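Local coordinates for protein BRIC1 (Synthetic construct, PDB 6FF6) that is a computationally designed repeat protein with a novel, corrugated all-helical architecture, at residues Leu208-Gln219 with Ser233-Leu244. Residues are numbered along the deposited sequence; the frame is centred on the assembly and turned at random.
Sequences LFLETKDIMQEQ and SFEYICNALRQL
Leu208 and Ile237 interlock where segments 208-219 and 233-244, on helices 203-224 and 231-247, run antiparallel, their axes 10.6 Å apart at closest approach and crossing at -151°. The motif is knobs-into-holes packing. Leu208 sits among Ile237, Ala240, Leu241 and Leu244; Ile237 sits among Leu208, Glu211, Thr212 and Ile215. The two side chains pass alongside one another, pointing opposite ways, and Leu208 CD1 also lies 3.7 Å from Ala240 CB. With CG1 of Ile237 anti to its backbone N (chi1 -153°), CD1 ends 3.4 Å from Thr212 OG1. Leu241 meets Thr212 tip to tip on the buried side, where Phe209 turns a ring edge to Leu241 CD2 and also touches Leu145 of helix 125-146. Toward the start of 233-244, Ile215 CD1 lies 3.6 Å from Ser233 OG, which hydrogen-bonds Asp230.

The other side is looser and more exposed. There Tyr236 OH donates to Glu211 OE1 over 2.9 Å, from above the carboxylate plane. The carboxylate and ring planes stand 73° apart. Replacing Glu211 with an alanine would probably leave the tyrosine hydroxyl without its acceptor and the ring freer to swing. Within helix 203-224, Thr212 N and OG1 grip Leu208 O from opposite faces of its carbonyl plane.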
loop_
_atom_site.group_PDB
_atom_site.type_symbol
_atom_site.label_atom_id
_atom_site.label_comp_id
_atom_site.label_asym_id
_atom_site.label_seq_id
_atom_site.Cartn_x
_atom_site.Cartn_y
_atom_site.Cartn_z
ATOM N N LEU A 208 -0.879 2.919 37.235
ATOM C CA LEU A 208 -1.463 1.735 36.626
ATOM C C LEU A 208 -1.316 1.857 35.118
ATOM O O LEU A 208 -1.024 0.864 34.451
ATOM C CB LEU A 208 -2.926 1.515 37.037
ATOM C CG LEU A 208 -3.528 0.159 36.577
ATOM C CD1 LEU A 208 -2.689 -1.041 37.055
ATOM C CD2 LEU A 208 -4.952 0.013 37.024
ATOM N N PHE A 209 -1.484 3.090 34.599
ATOM C CA PHE A 209 -1.315 3.455 33.193
ATOM C C PHE A 209 0.139 3.265 32.756
ATOM O O PHE A 209 0.381 2.738 31.668
ATOM C CB PHE A 209 -1.813 4.882 32.940
ATOM C CG PHE A 209 -3.315 5.071 32.879
ATOM C CD1 PHE A 209 -4.162 4.009 32.559
ATOM C CD2 PHE A 209 -3.885 6.322 33.083
ATOM C CE1 PHE A 209 -5.556 4.193 32.466
ATOM C CE2 PHE A 209 -5.276 6.507 32.978
ATOM C CZ PHE A 209 -6.101 5.440 32.672
ATOM N N LEU A 210 1.102 3.625 33.620
ATOM C CA LEU A 210 2.534 3.421 33.377
ATOM C C LEU A 210 2.859 1.919 33.354
ATOM O O LEU A 210 3.663 1.467 32.535
ATOM C CB LEU A 210 3.364 4.163 34.456
ATOM C CG LEU A 210 4.889 3.859 34.611
ATOM C CD1 LEU A 210 5.739 4.726 33.686
ATOM C CD2 LEU A 210 5.350 4.089 36.060
ATOM N N GLU A 211 2.215 1.152 34.245
ATOM C CA GLU A 211 2.392 -0.289 34.368
ATOM C C GLU A 211 1.835 -0.952 33.118
ATOM O O GLU A 211 2.504 -1.825 32.547
ATOM C CB GLU A 211 1.686 -0.779 35.620
ATOM C CG GLU A 211 2.302 -2.020 36.233
ATOM C CD GLU A 211 1.647 -2.421 37.541
ATOM O OE1 GLU A 211 0.400 -2.349 37.633
ATOM O OE2 GLU A 211 2.382 -2.813 38.477
ATOM N N THR A 212 0.643 -0.478 32.653
ATOM C CA THR A 212 -0.000 -0.906 31.397
ATOM C C THR A 212 0.986 -0.665 30.248
ATOM O O THR A 212 1.211 -1.597 29.471
ATOM C CB THR A 212 -1.351 -0.186 31.161
ATOM O OG1 THR A 212 -2.197 -0.366 32.287
ATOM C CG2 THR A 212 -2.087 -0.703 29.960
ATOM N N LYS A 213 1.627 0.554 30.185
ATOM C CA LYS A 213 2.632 0.878 29.159
ATOM C C LYS A 213 3.724 -0.205 29.120
ATOM O O LYS A 213 4.020 -0.729 28.061
ATOM C CB LYS A 213 3.218 2.304 29.352
ATOM C CG LYS A 213 4.270 2.756 28.312
ATOM C CD LYS A 213 5.714 2.357 28.727
ATOM C CE LYS A 213 6.696 2.262 27.568
ATOM N NZ LYS A 213 7.942 1.524 27.943
ATOM N N ASP A 214 4.295 -0.545 30.270
ATOM C CA ASP A 214 5.346 -1.567 30.385
ATOM C C ASP A 214 4.892 -2.927 29.830
ATOM O O ASP A 214 5.644 -3.588 29.082
ATOM C CB ASP A 214 5.843 -1.676 31.845
ATOM C CG ASP A 214 6.515 -0.411 32.393
ATOM O OD1 ASP A 214 6.950 0.442 31.580
ATOM O OD2 ASP A 214 6.622 -0.282 33.631
ATOM N N ILE A 215 3.640 -3.323 30.181
ATOM C CA ILE A 215 3.030 -4.575 29.727
ATOM C C ILE A 215 2.859 -4.532 28.202
ATOM O O ILE A 215 3.147 -5.528 27.529
ATOM C CB ILE A 215 1.667 -4.849 30.439
ATOM C CG1 ILE A 215 1.796 -5.019 31.983
ATOM C CG2 ILE A 215 0.922 -6.033 29.805
ATOM C CD1 ILE A 215 2.710 -6.120 32.519
ATOM N N MET A 216 2.369 -3.400 27.667
ATOM C CA MET A 216 2.157 -3.214 26.230
ATOM C C MET A 216 3.476 -3.305 25.447
ATOM O O MET A 216 3.495 -3.880 24.359
ATOM C CB MET A 216 1.430 -1.897 25.946
ATOM C CG MET A 216 -0.007 -1.888 26.446
ATOM S SD MET A 216 -0.955 -0.350 26.194
ATOM C CE MET A 216 0.148 0.841 26.651
ATOM N N GLN A 217 4.577 -2.812 26.033
ATOM C CA GLN A 217 5.921 -2.898 25.462
ATOM C C GLN A 217 6.384 -4.359 25.401
ATOM O O GLN A 217 6.927 -4.792 24.393
ATOM C CB GLN A 217 6.919 -2.076 26.286
ATOM C CG GLN A 217 8.292 -1.957 25.604
ATOM C CD GLN A 217 8.245 -1.245 24.256
ATOM O OE1 GLN A 217 7.844 -0.079 24.158
ATOM N NE2 GLN A 217 8.658 -1.931 23.193
ATOM N N GLU A 218 6.146 -5.120 26.481
ATOM C CA GLU A 218 6.474 -6.555 26.546
ATOM C C GLU A 218 5.634 -7.322 25.522
ATOM O O GLU A 218 6.150 -8.256 24.890
ATOM C CB GLU A 218 6.214 -7.115 27.938
ATOM C CG GLU A 218 7.135 -6.590 29.026
ATOM C CD GLU A 218 6.782 -7.042 30.436
ATOM O OE1 GLU A 218 5.757 -7.746 30.607
ATOM O OE2 GLU A 218 7.535 -6.685 31.373
ATOM N N GLN A 219 4.336 -6.921 25.356
ATOM C CA GLN A 219 3.424 -7.544 24.383
ATOM C C GLN A 219 3.963 -7.264 22.990
ATOM O O GLN A 219 4.129 -8.195 22.221
ATOM C CB GLN A 219 1.976 -7.031 24.535
ATOM C CG GLN A 219 1.231 -7.598 25.740
ATOM C CD GLN A 219 -0.023 -6.826 26.045
ATOM O OE1 GLN A 219 -0.346 -5.835 25.400
ATOM N NE2 GLN A 219 -0.750 -7.234 27.049
ATOM N N SER A 233 0.460 -11.682 32.662
ATOM C CA SER A 233 0.482 -10.215 32.650
ATOM C C SER A 233 -0.786 -9.664 32.037
ATOM O O SER A 233 -1.296 -8.657 32.528
ATOM C CB SER A 233 1.669 -9.695 31.844
ATOM O OG SER A 233 2.865 -9.734 32.595
ATOM N N PHE A 234 -1.286 -10.319 30.967
ATOM C CA PHE A 234 -2.487 -9.916 30.263
ATOM C C PHE A 234 -3.680 -9.959 31.185
ATOM O O PHE A 234 -4.406 -8.966 31.267
ATOM C CB PHE A 234 -2.730 -10.807 29.044
ATOM C CG PHE A 234 -4.040 -10.531 28.329
ATOM C CD1 PHE A 234 -4.226 -9.351 27.608
ATOM C CD2 PHE A 234 -5.080 -11.455 28.365
ATOM C CE1 PHE A 234 -5.419 -9.118 26.914
ATOM C CE2 PHE A 234 -6.271 -11.218 27.672
ATOM C CZ PHE A 234 -6.434 -10.048 26.959
ATOM N N GLU A 235 -3.868 -11.090 31.897
ATOM C CA GLU A 235 -4.964 -11.261 32.831
ATOM C C GLU A 235 -4.850 -10.281 34.007
ATOM O O GLU A 235 -5.847 -9.687 34.438
ATOM C CB GLU A 235 -5.025 -12.712 33.315
ATOM C CG GLU A 235 -5.404 -13.715 32.232
ATOM C CD GLU A 235 -5.926 -15.057 32.709
ATOM O OE1 GLU A 235 -6.210 -15.206 33.923
ATOM O OE2 GLU A 235 -6.074 -15.961 31.855
ATOM N N TYR A 236 -3.622 -10.100 34.510
ATOM C CA TYR A 236 -3.348 -9.195 35.615
ATOM C C TYR A 236 -3.756 -7.754 35.237
ATOM O O TYR A 236 -4.567 -7.152 35.947
ATOM C CB TYR A 236 -1.857 -9.285 36.035
ATOM C CG TYR A 236 -1.371 -8.113 36.862
ATOM C CD1 TYR A 236 -1.658 -8.023 38.224
ATOM C CD2 TYR A 236 -0.661 -7.070 36.276
ATOM C CE1 TYR A 236 -1.257 -6.918 38.977
ATOM C CE2 TYR A 236 -0.262 -5.960 37.015
ATOM C CZ TYR A 236 -0.555 -5.891 38.366
ATOM O OH TYR A 236 -0.142 -4.788 39.075
ATOM N N ILE A 237 -3.231 -7.232 34.103
ATOM C CA ILE A 237 -3.504 -5.864 33.683
ATOM C C ILE A 237 -4.961 -5.650 33.277
ATOM O O ILE A 237 -5.500 -4.577 33.535
ATOM C CB ILE A 237 -2.501 -5.356 32.608
ATOM C CG1 ILE A 237 -2.363 -3.832 32.668
ATOM C CG2 ILE A 237 -2.792 -5.864 31.203
ATOM C CD1 ILE A 237 -1.634 -3.331 33.938
ATOM N N CYS A 238 -5.599 -6.647 32.676
ATOM C CA CYS A 238 -6.989 -6.492 32.295
ATOM C C CYS A 238 -7.899 -6.480 33.513
ATOM O O CYS A 238 -8.851 -5.696 33.533
ATOM C CB CYS A 238 -7.401 -7.530 31.264
ATOM S SG CYS A 238 -6.579 -7.327 29.656
ATOM N N ASN A 239 -7.564 -7.257 34.568
ATOM C CA ASN A 239 -8.336 -7.192 35.811
ATOM C C ASN A 239 -8.152 -5.796 36.433
ATOM O O ASN A 239 -9.131 -5.180 36.825
ATOM C CB ASN A 239 -7.891 -8.260 36.836
ATOM C CG ASN A 239 -8.238 -9.696 36.545
ATOM O OD1 ASN A 239 -9.175 -10.025 35.805
ATOM N ND2 ASN A 239 -7.480 -10.589 37.166
ATOM N N ALA A 240 -6.902 -5.313 36.512
ATOM C CA ALA A 240 -6.560 -4.012 37.061
ATOM C C ALA A 240 -7.230 -2.864 36.300
ATOM O O ALA A 240 -7.707 -1.938 36.951
ATOM C CB ALA A 240 -5.055 -3.833 37.074
ATOM N N LEU A 241 -7.289 -2.925 34.935
ATOM C CA LEU A 241 -7.924 -1.888 34.104
ATOM C C LEU A 241 -9.439 -1.865 34.274
ATOM O O LEU A 241 -10.028 -0.785 34.331
ATOM C CB LEU A 241 -7.546 -2.015 32.617
ATOM C CG LEU A 241 -6.076 -1.721 32.239
ATOM C CD1 LEU A 241 -5.788 -2.150 30.834
ATOM C CD2 LEU A 241 -5.711 -0.268 32.430
ATOM N N ARG A 242 -10.066 -3.040 34.378
ATOM C CA ARG A 242 -11.515 -3.136 34.586
ATOM C C ARG A 242 -11.914 -2.728 36.010
ATOM O O ARG A 242 -13.007 -2.197 36.210
ATOM C CB ARG A 242 -12.033 -4.530 34.231
ATOM C CG ARG A 242 -12.033 -4.749 32.736
ATOM C CD ARG A 242 -12.250 -6.196 32.375
ATOM N NE ARG A 242 -11.622 -6.504 31.090
ATOM C CZ ARG A 242 -11.641 -7.700 30.513
ATOM N NH1 ARG A 242 -12.260 -8.719 31.100
ATOM N NH2 ARG A 242 -11.039 -7.889 29.346
ATOM N N GLN A 243 -11.005 -2.961 36.988
ATOM C CA GLN A 243 -11.136 -2.592 38.399
ATOM C C GLN A 243 -11.209 -1.065 38.467
ATOM O O GLN A 243 -12.090 -0.520 39.122
ATOM C CB GLN A 243 -9.903 -3.114 39.167
ATOM C CG GLN A 243 -9.820 -2.771 40.647
ATOM C CD GLN A 243 -10.673 -3.670 41.488
ATOM O OE1 GLN A 243 -10.913 -4.838 41.164
ATOM N NE2 GLN A 243 -11.145 -3.138 42.597
ATOM N N LEU A 244 -10.309 -0.388 37.749
ATOM C CA LEU A 244 -10.243 1.067 37.650
ATOM C C LEU A 244 -11.466 1.653 36.966
ATOM O O LEU A 244 -11.881 2.741 37.328
ATOM C CB LEU A 244 -9.002 1.460 36.873
ATOM C CG LEU A 244 -8.247 2.662 37.360
ATOM C CD1 LEU A 244 -7.596 2.390 38.715
ATOM C CD2 LEU A 244 -7.196 3.033 36.354
#